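Local coordinates for uncharacterized protein (Bacteroides uniformis, PDB 4IYK) that is of unknown function but is thought to bind carbohydrate, with a transthyretin-like N-terminal domain followed by an E-set-like domain, at residues V91-S94 with G95-Y99; V190-S194 with K195-F199. All coordinates share one frame; numbering follows the deposited sequence.

Contact 1: V91-S94 with G95-Y99; sequences VVKS and GDNVY. With EDO (1,2-ethanediol), chain I.
The carboxamide of Asn-97 is turned back on the backbone of Lys-93 and grips both of its peptide groups. Asn-97 OD1 accepts from Lys-93 N at 2.8 Å, with the donor tilted from the carbonyl plane, while Asn-97 ND2 gives a nearly straight bond (175°) to Lys-93 O at 2.7 Å, its acceptor lying in the amide plane. Two bonds to one residue fix the rotation of the amide, and chi1 of -65°, with CG anti to the carbonyl carbon, aims it there. CB of Lys-93 lies 3.6 Å from Asn-97 OD1, and the side chains of Val-92 and Asn-97 cross at about a right angle, with CG1 of Val-92 near ND2. Between Lys-93 and Asn-97, Gly-95 adopts backbone angles that would jam a CB against Ser-94 O. A water donates to Ser-94 O and Asp-96 O, bridging the two carbonyls across Gly-95. A leucine in place of Asn-97 would probably leave Lys-93 N and O without these mates and let the bend shift. Asn-97 ND2 also bonds Ser-16 O, so the amide ties the bend to strand 15-23, parallel to 95-103 in one sheet, whereas Val-92 pairs with Ala-71 of strand 67-77 in the other.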
loop_
_atom_site.group_PDB
_atom_site.type_symbol
_atom_site.label_atom_id
_atom_site.label_comp_id
_atom_site.label_asym_id
_atom_site.label_seq_id
_atom_site.Cartn_x
_atom_site.Cartn_y
_atom_site.Cartn_z
ATOM N N VAL A 91 16.656 -19.530 -0.629
ATOM C CA VAL A 91 17.603 -19.869 -1.696
ATOM C C VAL A 91 17.233 -19.165 -3.012
ATOM O O VAL A 91 16.114 -19.302 -3.522
ATOM C CB VAL A 91 17.757 -21.414 -1.891
ATOM C CG1 VAL A 91 18.652 -21.757 -3.083
ATOM C CG2 VAL A 91 18.293 -22.080 -0.628
ATOM N N VAL A 92 18.201 -18.412 -3.552
ATOM C CA VAL A 92 18.077 -17.773 -4.855
ATOM C C VAL A 92 18.904 -18.648 -5.799
ATOM O O VAL A 92 20.125 -18.701 -5.677
ATOM C CB VAL A 92 18.482 -16.274 -4.870
ATOM C CG1 VAL A 92 18.632 -15.750 -6.299
ATOM C CG2 VAL A 92 17.477 -15.426 -4.093
ATOM N N LYS A 93 18.233 -19.384 -6.688
ATOM C CA LYS A 93 18.895 -20.257 -7.659
ATOM C C LYS A 93 19.431 -19.444 -8.844
ATOM O O LYS A 93 18.936 -18.342 -9.123
ATOM C CB LYS A 93 17.926 -21.350 -8.162
ATOM C CG LYS A 93 17.661 -22.445 -7.138
ATOM C CD LYS A 93 17.298 -23.771 -7.798
ATOM C CE LYS A 93 17.304 -24.921 -6.816
ATOM N NZ LYS A 93 17.045 -26.222 -7.486
ATOM N N SER A 94 20.427 -20.009 -9.553
ATOM C CA SER A 94 20.986 -19.427 -10.770
ATOM C C SER A 94 19.848 -19.328 -11.803
ATOM O O SER A 94 19.022 -20.237 -11.888
ATOM C CB SER A 94 22.142 -20.289 -11.277
ATOM O OG SER A 94 22.842 -19.692 -12.357
ATOM N N GLY A 95 19.759 -18.200 -12.492
ATOM C CA GLY A 95 18.692 -17.944 -13.457
ATOM C C GLY A 95 17.475 -17.259 -12.854
ATOM O O GLY A 95 17.601 -16.487 -11.895
ATOM N N ASP A 96 16.275 -17.549 -13.399
ATOM C CA ASP A 96 15.045 -16.917 -12.917
ATOM C C ASP A 96 14.458 -17.640 -11.710
ATOM O O ASP A 96 14.534 -18.862 -11.606
ATOM C CB ASP A 96 13.989 -16.779 -14.023
ATOM C CG ASP A 96 12.844 -15.845 -13.647
ATOM O OD1 ASP A 96 13.126 -14.728 -13.119
ATOM O OD2 ASP A 96 11.668 -16.239 -13.840
ATOM N N ASN A 97 13.877 -16.854 -10.796
ATOM C CA ASN A 97 13.255 -17.295 -9.551
ATOM C C ASN A 97 11.923 -16.606 -9.348
ATOM O O ASN A 97 11.776 -15.423 -9.684
ATOM C CB ASN A 97 14.163 -16.985 -8.351
ATOM C CG ASN A 97 15.467 -17.732 -8.341
ATOM O OD1 ASN A 97 15.639 -18.680 -7.593
ATOM N ND2 ASN A 97 16.442 -17.275 -9.116
ATOM N N VAL A 98 10.958 -17.322 -8.768
ATOM C CA VAL A 98 9.656 -16.716 -8.493
ATOM C C VAL A 98 9.333 -17.000 -7.008
ATOM O O VAL A 98 9.691 -18.060 -6.530
ATOM C CB VAL A 98 8.555 -17.191 -9.519
ATOM C CG1 VAL A 98 8.350 -18.706 -9.495
ATOM C CG2 VAL A 98 7.238 -16.458 -9.314
ATOM N N TYR A 99 8.800 -16.000 -6.250
ATOM C CA TYR A 99 8.430 -16.214 -4.843
ATOM C C TYR A 99 7.399 -15.180 -4.380
ATOM O O TYR A 99 7.636 -13.959 -4.384
ATOM C CB TYR A 99 9.644 -16.220 -3.887
ATOM C CG TYR A 99 9.340 -16.803 -2.516
ATOM C CD1 TYR A 99 8.786 -16.016 -1.507
ATOM C CD2 TYR A 99 9.618 -18.136 -2.225
ATOM C CE1 TYR A 99 8.508 -16.543 -0.246
ATOM C CE2 TYR A 99 9.354 -18.674 -0.960
ATOM C CZ TYR A 99 8.801 -17.870 0.028
ATOM O OH TYR A 99 8.526 -18.378 1.277
HETATM C C1 EDO I . 5.440 -16.571 4.878
HETATM O O1 EDO I . 4.234 -16.108 5.485
HETATM C C2 EDO I . 5.542 -16.053 3.414
HETATM O O2 EDO I . 6.772 -16.462 2.875
HETATM O O HOH W 1 16.349 -20.918 -12.243
#

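Contact 2: V190-S194 with K195-F199; sequences VLKYS and KNYYF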
loop_
_atom_site.group_PDB
_atom_site.type_symbol
_atom_site.label_atom_id
_atom_site.label_comp_id
_atom_site.label_asym_id
_atom_site.label_seq_id
_atom_site.Cartn_x
_atom_site.Cartn_y
_atom_site.Cartn_z
ATOM N N VAL A 190 -4.759 21.800 -9.279
ATOM C CA VAL A 190 -3.967 20.563 -9.352
ATOM C C VAL A 190 -4.764 19.381 -9.949
ATOM O O VAL A 190 -4.158 18.377 -10.301
ATOM C CB VAL A 190 -3.313 20.191 -7.997
ATOM C CG1 VAL A 190 -2.333 21.285 -7.560
ATOM C CG2 VAL A 190 -4.354 19.894 -6.906
ATOM N N LEU A 191 -6.105 19.491 -10.054
ATOM C CA LEU A 191 -6.947 18.449 -10.677
ATOM C C LEU A 191 -7.575 19.109 -11.880
ATOM O O LEU A 191 -8.644 19.703 -11.780
ATOM C CB LEU A 191 -7.990 17.886 -9.677
ATOM C CG LEU A 191 -7.411 17.068 -8.499
ATOM C CD1 LEU A 191 -8.487 16.774 -7.478
ATOM C CD2 LEU A 191 -6.782 15.781 -8.969
ATOM N N LYS A 192 -6.846 19.110 -12.987
ATOM C CA LYS A 192 -7.195 19.891 -14.160
ATOM C C LYS A 192 -8.254 19.258 -15.028
ATOM O O LYS A 192 -8.204 18.079 -15.345
ATOM C CB LYS A 192 -5.944 20.215 -14.994
ATOM C CG LYS A 192 -4.840 20.900 -14.177
ATOM C CD LYS A 192 -3.720 21.387 -15.086
ATOM C CE LYS A 192 -2.352 21.114 -14.521
ATOM N NZ LYS A 192 -1.292 21.253 -15.563
ATOM N N TYR A 193 -9.207 20.075 -15.441
ATOM C CA TYR A 193 -10.285 19.664 -16.322
ATOM C C TYR A 193 -9.726 18.968 -17.595
ATOM O O TYR A 193 -8.736 19.439 -18.157
ATOM C CB TYR A 193 -11.106 20.914 -16.723
ATOM C CG TYR A 193 -12.160 20.583 -17.751
ATOM C CD1 TYR A 193 -13.329 19.921 -17.386
ATOM C CD2 TYR A 193 -11.956 20.857 -19.102
ATOM C CE1 TYR A 193 -14.261 19.527 -18.339
ATOM C CE2 TYR A 193 -12.876 20.454 -20.064
ATOM C CZ TYR A 193 -14.034 19.805 -19.675
ATOM O OH TYR A 193 -14.956 19.429 -20.604
ATOM N N SER A 194 -10.374 17.867 -18.034
ATOM C CA SER A 194 -10.072 17.061 -19.228
ATOM C C SER A 194 -8.864 16.129 -19.048
ATOM O O SER A 194 -8.558 15.398 -19.986
ATOM C CB SER A 194 -9.882 17.919 -20.491
ATOM O OG SER A 194 -8.628 18.582 -20.598
ATOM N N LYS A 195 -8.182 16.146 -17.888
ATOM C CA LYS A 195 -7.001 15.279 -17.685
ATOM C C LYS A 195 -7.346 14.057 -16.838
ATOM O O LYS A 195 -8.315 14.088 -16.058
ATOM C CB LYS A 195 -5.814 16.036 -17.031
ATOM C CG LYS A 195 -5.322 17.298 -17.758
ATOM C CD LYS A 195 -4.617 17.029 -19.077
ATOM C CE LYS A 195 -4.349 18.320 -19.838
ATOM N NZ LYS A 195 -3.823 18.052 -21.200
ATOM N N ASN A 196 -6.553 12.968 -17.012
ATOM C CA ASN A 196 -6.706 11.723 -16.238
ATOM C C ASN A 196 -5.978 11.823 -14.906
ATOM O O ASN A 196 -4.814 12.243 -14.863
ATOM C CB ASN A 196 -6.148 10.506 -17.010
ATOM C CG ASN A 196 -7.018 9.996 -18.116
ATOM O OD1 ASN A 196 -8.168 9.606 -17.916
ATOM N ND2 ASN A 196 -6.444 9.891 -19.296
ATOM N N TYR A 197 -6.659 11.422 -13.827
ATOM C CA TYR A 197 -6.109 11.364 -12.479
ATOM C C TYR A 197 -6.413 10.011 -11.845
ATOM O O TYR A 197 -7.418 9.351 -12.176
ATOM C CB TYR A 197 -6.630 12.521 -11.592
ATOM C CG TYR A 197 -6.065 13.841 -12.058
ATOM C CD1 TYR A 197 -4.798 14.269 -11.647
ATOM C CD2 TYR A 197 -6.729 14.604 -13.016
ATOM C CE1 TYR A 197 -4.235 15.449 -12.146
ATOM C CE2 TYR A 197 -6.200 15.811 -13.475
ATOM C CZ TYR A 197 -4.949 16.221 -13.046
ATOM O OH TYR A 197 -4.417 17.382 -13.554
ATOM N N TYR A 198 -5.497 9.597 -10.964
ATOM C CA TYR A 198 -5.540 8.339 -10.253
ATOM C C TYR A 198 -5.837 8.618 -8.777
ATOM O O TYR A 198 -5.212 9.498 -8.165
ATOM C CB TYR A 198 -4.222 7.595 -10.461
ATOM C CG TYR A 198 -3.983 7.207 -11.915
ATOM C CD1 TYR A 198 -3.632 8.164 -12.869
ATOM C CD2 TYR A 198 -4.142 5.888 -12.343
ATOM C CE1 TYR A 198 -3.386 7.811 -14.194
ATOM C CE2 TYR A 198 -3.879 5.520 -13.668
ATOM C CZ TYR A 198 -3.515 6.489 -14.591
ATOM O OH TYR A 198 -3.306 6.148 -15.908
ATOM N N PHE A 199 -6.874 7.947 -8.265
ATOM C CA PHE A 199 -7.369 8.111 -6.893
ATOM C C PHE A 199 -7.165 6.810 -6.151
ATOM O O PHE A 199 -7.321 5.727 -6.731
ATOM C CB PHE A 199 -8.851 8.552 -6.889
ATOM C CG PHE A 199 -9.069 9.874 -7.583
ATOM C CD1 PHE A 199 -8.980 11.075 -6.877
ATOM C CD2 PHE A 199 -9.277 9.929 -8.957
ATOM C CE1 PHE A 199 -9.119 12.306 -7.535
ATOM C CE2 PHE A 199 -9.430 11.159 -9.610
ATOM C CZ PHE A 199 -9.337 12.340 -8.899
#
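Tyr-197 reaches back over the preceding bend to bond the backbone five residues earlier, a tyrosine corner, familiar from Greek-key beta-sandwiches and consistent with the E-set-like family of this domain. Its chi1 of -69° sets CG beside the backbone N and sends the ring toward 190-194. Starting from Tyr-197 CB, which lies 4.2 Å from Leu-191 CD2, the side chain passes under that methyl: CG and CD1 are its nearest ring atoms, and Leu-191 CD2 stands 3.6 Å above the Tyr-197 ring plane, displaced toward the rim, in a CH-pi contact. Farther along, Tyr-197 CE1 comes within 3.5 Å of Val-190 O, while at the opposite edge of the ring CE2 approaches the backbone of Lys-192, whose O lies in plane at the edge. At the tip, Tyr-197 OH accepts a nearly straight bond (166°) from Lys-192 N at 3.0 Å, with CB and CG of Lys-192 packed alongside it. Leu-191 also meets Phe-199 through CD2 and CZ, joining the corner to the buried side of strand 196-206. The chain turns through a type II beta turn, with Lys-195 N bonded to Lys-192 O at 3.2 Å. Ser-194, at the third position, has the positive phi (77°) such a turn needs, and Ser-194 OG donates to Tyr-193 O at 2.6 Å.

Overall arrangement
Contact 1 belongs to the N-terminal, transthyretin-like domain and contact 2 to the C-terminal, E-set-like domain, their centres about 40 Å apart and their nearest atoms about 24 Å apart. They do not touch and draw on different strands. Both are local bends leading into a strand, and in each a side chain of the incoming strand bonds backbone behind it. Contact 1 is a surface contact, chiefly polar: an amide braces the link between two sheets of the N-terminal domain, and a water bridges two carbonyls beside it. Contact 2 is partly buried at the start of strand 196-206, combining one hydroxyl bond with aromatic and aliphatic packing, while Lys-192, Tyr-193 and Lys-195 of its turn are exposed.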